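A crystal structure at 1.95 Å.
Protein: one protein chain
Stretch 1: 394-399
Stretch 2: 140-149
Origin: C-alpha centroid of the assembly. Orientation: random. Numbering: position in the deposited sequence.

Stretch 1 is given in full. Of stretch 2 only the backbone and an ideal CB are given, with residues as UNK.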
ATOM      1  N   TRP A 394      18.568   8.576  -4.966  1.00 43.32           N
ATOM      2  CA  TRP A 394      19.622   7.644  -5.311  1.00 45.15           C
ATOM      3  C   TRP A 394      19.124   6.677  -6.403  1.00 44.55           C
ATOM      4  O   TRP A 394      19.815   6.442  -7.407  1.00 44.18           O
ATOM      5  CB  TRP A 394      20.133   6.986  -4.007  1.00 48.77           C
ATOM      6  CG  TRP A 394      21.045   5.767  -4.041  1.00 52.85           C
ATOM      7  CD1 TRP A 394      21.779   5.292  -5.089  1.00 55.98           C
ATOM      8  CD2 TRP A 394      21.356   4.900  -2.914  1.00 56.89           C
ATOM      9  NE1 TRP A 394      22.502   4.176  -4.699  1.00 53.69           N
ATOM     10  CE2 TRP A 394      22.252   3.912  -3.377  1.00 52.03           C
ATOM     11  CE3 TRP A 394      20.954   4.871  -1.560  1.00 57.52           C
ATOM     12  CZ2 TRP A 394      22.744   2.900  -2.554  1.00 53.21           C
ATOM     13  CZ3 TRP A 394      21.449   3.858  -0.736  1.00 58.46           C
ATOM     14  CH2 TRP A 394      22.339   2.888  -1.240  1.00 59.00           C
ATOM     15  N   LEU A 395      17.916   6.167  -6.249  1.00 43.01           N
ATOM     16  CA  LEU A 395      17.343   5.242  -7.238  1.00 47.06           C
ATOM     17  C   LEU A 395      17.213   5.870  -8.621  1.00 48.73           C
ATOM     18  O   LEU A 395      17.412   5.207  -9.638  1.00 45.44           O
ATOM     19  CB  LEU A 395      15.975   4.730  -6.789  1.00 45.41           C
ATOM     20  CG  LEU A 395      15.976   3.680  -5.675  1.00 51.31           C
ATOM     21  CD1 LEU A 395      14.570   3.493  -5.093  1.00 48.06           C
ATOM     22  CD2 LEU A 395      16.554   2.350  -6.166  1.00 51.06           C
ATOM     23  N   VAL A 396      16.880   7.156  -8.636  1.00 50.81           N
ATOM     24  CA  VAL A 396      16.695   7.905  -9.856  1.00 50.53           C
ATOM     25  C   VAL A 396      18.043   8.149 -10.550  1.00 55.71           C
ATOM     26  O   VAL A 396      18.248   7.680 -11.678  1.00 56.94           O
ATOM     27  CB  VAL A 396      15.911   9.223  -9.596  1.00 47.62           C
ATOM     28  CG1 VAL A 396      15.898  10.093 -10.827  1.00 49.93           C
ATOM     29  CG2 VAL A 396      14.480   8.915  -9.201  1.00 44.26           C
ATOM     30  N   LEU A 397      18.965   8.825  -9.869  1.00 55.29           N
ATOM     31  CA  LEU A 397      20.191   9.305 -10.510  1.00 56.26           C
ATOM     32  C   LEU A 397      21.231   8.216 -10.820  1.00 61.17           C
ATOM     33  O   LEU A 397      22.053   8.400 -11.717  1.00 71.87           O
ATOM     34  CB  LEU A 397      20.821  10.443  -9.677  1.00 54.82           C
ATOM     35  CG  LEU A 397      19.949  11.702  -9.578  1.00 57.20           C
ATOM     36  CD1 LEU A 397      20.577  12.767  -8.701  1.00 54.67           C
ATOM     37  CD2 LEU A 397      19.615  12.273 -10.957  1.00 58.70           C
ATOM     38  N   SER A 398      21.192   7.086 -10.119  1.00 60.22           N
ATOM     39  CA  SER A 398      22.188   6.037 -10.304  1.00 61.92           C
ATOM     40  C   SER A 398      21.861   5.129 -11.488  1.00 66.40           C
ATOM     41  O   SER A 398      22.697   4.890 -12.344  1.00 74.76           O
ATOM     42  CB  SER A 398      22.273   5.185  -9.049  1.00 65.34           C
ATOM     43  OG  SER A 398      21.120   4.366  -8.962  1.00 67.74           O
ATOM     44  N   ASP A 399      20.650   4.596 -11.509  1.00 70.80           N
ATOM     45  CA  ASP A 399      20.206   3.700 -12.578  1.00 69.91           C
ATOM     46  C   ASP A 399      18.708   3.458 -12.406  1.00 69.25           C
ATOM     47  O   ASP A 399      17.957   4.405 -12.118  1.00 57.59           O
ATOM     48  CB  ASP A 399      21.007   2.374 -12.585  1.00 74.25           C
ATOM     49  CG  ASP A 399      21.560   1.991 -11.194  1.00 79.84           C
ATOM     50  OD1 ASP A 399      20.919   2.343 -10.184  1.00 89.30           O
ATOM     51  OD2 ASP A 399      22.635   1.346 -11.096  1.00 69.88           O
ATOM     52  N   UNK A 140       7.894   6.686  -5.017  1.00 25.47           N
ATOM     53  CA  UNK A 140       8.402   7.945  -5.531  1.00 25.60           C
ATOM     54  C   UNK A 140       9.240   7.754  -6.819  1.00 26.69           C
ATOM     55  O   UNK A 140       9.070   8.463  -7.809  1.00 23.87           O
ATOM     56  CB  UNK A 140       9.241   8.634  -4.453  1.00 25.60           C
ATOM     57  N   UNK A 141      10.110   6.761  -6.795  1.00 28.78           N
ATOM     58  CA  UNK A 141      10.889   6.319  -7.945  1.00 29.71           C
ATOM     59  C   UNK A 141      10.059   5.971  -9.156  1.00 31.98           C
ATOM     60  O   UNK A 141      10.347   6.517 -10.222  1.00 32.04           O
ATOM     61  CB  UNK A 141      11.734   5.104  -7.557  1.00 29.71           C
ATOM     62  N   UNK A 142       9.038   5.097  -9.014  1.00 29.12           N
ATOM     63  CA  UNK A 142       8.165   4.743 -10.120  1.00 32.43           C
ATOM     64  C   UNK A 142       7.409   5.952 -10.703  1.00 31.95           C
ATOM     65  O   UNK A 142       7.281   6.057 -11.896  1.00 29.06           O
ATOM     66  CB  UNK A 142       7.164   3.683  -9.656  1.00 32.43           C
ATOM     67  N   UNK A 143       6.910   6.834  -9.841  1.00 27.24           N
ATOM     68  CA  UNK A 143       6.171   8.001 -10.269  1.00 27.54           C
ATOM     69  C   UNK A 143       7.069   8.874 -11.141  1.00 25.00           C
ATOM     70  O   UNK A 143       6.644   9.360 -12.194  1.00 23.73           O
ATOM     71  CB  UNK A 143       5.646   8.785  -9.064  1.00 27.54           C
ATOM     72  N   UNK A 144       8.292   9.097 -10.676  1.00 26.06           N
ATOM     73  CA  UNK A 144       9.297   9.813 -11.439  1.00 29.60           C
ATOM     74  C   UNK A 144       9.617   9.101 -12.781  1.00 32.85           C
ATOM     75  O   UNK A 144       9.671   9.741 -13.828  1.00 29.12           O
ATOM     76  CB  UNK A 144      10.567   9.961 -10.599  1.00 29.60           C
ATOM     77  N   UNK A 145       9.804   7.790 -12.747  1.00 34.57           N
ATOM     78  CA  UNK A 145      10.063   7.040 -13.972  1.00 39.30           C
ATOM     79  C   UNK A 145       8.935   7.250 -14.940  1.00 39.79           C
ATOM     80  O   UNK A 145       9.172   7.438 -16.116  1.00 41.18           O
ATOM     81  CB  UNK A 145      10.247   5.549 -13.683  1.00 39.30           C
ATOM     82  N   UNK A 146       7.709   7.243 -14.446  1.00 35.84           N
ATOM     83  CA  UNK A 146       6.567   7.409 -15.322  1.00 34.74           C
ATOM     84  C   UNK A 146       6.434   8.789 -15.997  1.00 36.94           C
ATOM     85  O   UNK A 146       6.036   8.874 -17.161  1.00 37.75           O
ATOM     86  CB  UNK A 146       5.298   7.127 -14.515  1.00 34.74           C
ATOM     87  N   UNK A 147       6.699   9.852 -15.236  1.00 33.72           N
ATOM     88  CA  UNK A 147       6.347  11.200 -15.602  1.00 36.36           C
ATOM     89  C   UNK A 147       7.499  11.979 -16.172  1.00 38.14           C
ATOM     90  O   UNK A 147       7.293  12.985 -16.822  1.00 35.85           O
ATOM     91  CB  UNK A 147       5.782  11.938 -14.386  1.00 36.36           C
ATOM     92  N   UNK A 148       8.705  11.514 -15.922  1.00 36.36           N
ATOM     93  CA  UNK A 148       9.887  12.296 -16.202  1.00 40.14           C
ATOM     94  C   UNK A 148      10.029  12.542 -17.683  1.00 40.07           C
ATOM     95  O   UNK A 148      10.317  13.665 -18.074  1.00 48.45           O
ATOM     96  CB  UNK A 148      11.135  11.600 -15.657  1.00 40.14           C
ATOM     97  N   UNK A 149       9.815  11.523 -18.512  1.00 39.60           N
ATOM     98  CA  UNK A 149       9.988  11.805 -19.939  1.00 44.92           C
ATOM     99  C   UNK A 149       9.069  12.908 -20.497  1.00 47.14           C
ATOM    100  O   UNK A 149       9.337  13.419 -21.575  1.00 45.26           O
ATOM    101  CB  UNK A 149       9.752  10.517 -20.730  1.00 44.92           C
TER

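Two helices of one chain run at 40° to each other, their axes 9.7 Å apart at closest approach, so contact should fall on positions three or four apart along the second.

Position 140 has helical angles, and its CA-to-CB bond points sideways, with no atom of the first stretch near its ideal CB. The contact leaves the choice wide. It is Thr-140, whose OG1 is hydrogen-bonded elsewhere in the structure.

Position 141 is the centre. Its CB points toward the first stretch, and the ideal CB lies 4.1 Å from CD1 of Leu-395 and 5.0 Å from CG2 of Val-396. Farther along, the backbone O of Asp-399 is a possible acceptor. A leucine or methionine could cover the apolar part, while a long side chain with a donor at its tip could also reach the carbonyl. The residue is Tyr-141, with chi1 t. Its ring takes CB of Leu-395 over one face, 4.0 Å from CB to the ring centroid, a CH-pi contact; CG2 of Val-396 sits at the ring edge, 3.6 Å from CD1 of Tyr-141. OH of Tyr-141 then donates a hydrogen bond to O of Asp-399 at 3.2 Å, so one side chain both packs against Leu-395 and Val-396 and reaches the backbone of poorly ordered Asp-399.

Positions 142 and 143 are out of reach, and the contact sets no limit on them. They are Leu-142 and Thr-143.

Position 144, one turn after 141, points toward the first stretch again, its ideal CB 4.3 Å from CG2 of Val-396. That leaves modest room for an apolar group: alanine, valine or isoleucine would suit. Val-144 packs its CG1 4.0 Å from CG2 of Val-396, so this methyl of Val-396 touches both Tyr-141 and Val-144.

Position 145 points sideways with nothing close to its ideal CB, and 146 and 147 are out of reach. They are Leu-145, Ala-146 and Leu-147; the end of Leu-145 comes nearer but stops short of contact.

Position 148 points toward the first stretch, yet nothing lies within 5.5 Å of its ideal CB. A short side chain would leave the gap open; a long, flexible one could cross it. Arg-148 extends, chi1 to chi3 all t, and brings NH1 to 4.4 Å from CG1 of Val-396, a loose contact without a hydrogen bond.

Position 149 is out of reach, and its N makes no bond to the preceding turn, where the helix kinks. Proline suits such a site, having no amide hydrogen to give, and Pro-149 occupies it.

Stretch 2, residues 140-149: TYLTVLALRP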
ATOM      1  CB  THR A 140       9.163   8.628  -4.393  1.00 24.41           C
ATOM      2  OG1 THR A 140       8.259   8.810  -3.309  1.00 23.65           O
ATOM      3  CG2 THR A 140       9.745   9.924  -4.826  1.00 27.66           C
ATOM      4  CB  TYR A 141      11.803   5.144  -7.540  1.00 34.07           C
ATOM      5  CG  TYR A 141      12.648   4.606  -8.686  1.00 39.55           C
ATOM      6  CD1 TYR A 141      13.611   5.394  -9.284  1.00 43.92           C
ATOM      7  CD2 TYR A 141      12.481   3.317  -9.153  1.00 46.39           C
ATOM      8  CE1 TYR A 141      14.383   4.917 -10.337  1.00 47.21           C
ATOM      9  CE2 TYR A 141      13.252   2.826 -10.195  1.00 51.85           C
ATOM     10  CZ  TYR A 141      14.201   3.638 -10.781  1.00 52.46           C
ATOM     11  OH  TYR A 141      14.982   3.169 -11.814  1.00 66.76           O
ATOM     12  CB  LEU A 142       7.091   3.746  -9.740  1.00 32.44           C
ATOM     13  CG  LEU A 142       7.436   2.398  -9.183  1.00 41.74           C
ATOM     14  CD1 LEU A 142       6.125   1.603  -9.155  1.00 44.64           C
ATOM     15  CD2 LEU A 142       8.502   1.709 -10.010  1.00 45.01           C
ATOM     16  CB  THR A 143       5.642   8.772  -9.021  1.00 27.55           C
ATOM     17  OG1 THR A 143       4.973   7.858  -8.151  1.00 26.59           O
ATOM     18  CG2 THR A 143       4.722   9.917  -9.352  1.00 28.13           C
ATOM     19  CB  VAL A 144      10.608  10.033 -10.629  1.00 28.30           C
ATOM     20  CG1 VAL A 144      11.712  10.577 -11.537  1.00 29.83           C
ATOM     21  CG2 VAL A 144      10.379  10.991  -9.472  1.00 26.74           C
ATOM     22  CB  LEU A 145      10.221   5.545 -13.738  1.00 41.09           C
ATOM     23  CG  LEU A 145      11.633   5.029 -13.508  1.00 43.56           C
ATOM     24  CD1 LEU A 145      11.590   3.579 -13.063  1.00 44.91           C
ATOM     25  CD2 LEU A 145      12.434   5.174 -14.787  1.00 45.35           C
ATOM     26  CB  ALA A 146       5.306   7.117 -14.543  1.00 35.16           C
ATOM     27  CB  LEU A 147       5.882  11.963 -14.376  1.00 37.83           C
ATOM     28  CG  LEU A 147       4.580  11.480 -13.757  1.00 40.52           C
ATOM     29  CD1 LEU A 147       4.168  12.513 -12.738  1.00 43.34           C
ATOM     30  CD2 LEU A 147       3.471  11.277 -14.784  1.00 44.17           C
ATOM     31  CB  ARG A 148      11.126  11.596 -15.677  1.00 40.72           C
ATOM     32  CG  ARG A 148      12.352  12.447 -15.780  1.00 44.71           C
ATOM     33  CD  ARG A 148      13.577  11.571 -15.760  1.00 48.35           C
ATOM     34  NE  ARG A 148      14.715  12.351 -16.186  1.00 49.94           N
ATOM     35  CZ  ARG A 148      15.966  12.086 -15.856  1.00 55.78           C
ATOM     36  NH1 ARG A 148      16.249  11.067 -15.063  1.00 56.33           N
ATOM     37  NH2 ARG A 148      16.943  12.867 -16.294  1.00 61.45           N
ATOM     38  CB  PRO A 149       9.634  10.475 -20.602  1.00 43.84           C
ATOM     39  CG  PRO A 149       9.888   9.451 -19.546  1.00 42.70           C
ATOM     40  CD  PRO A 149       9.434  10.119 -18.282  1.00 40.82           C
TER
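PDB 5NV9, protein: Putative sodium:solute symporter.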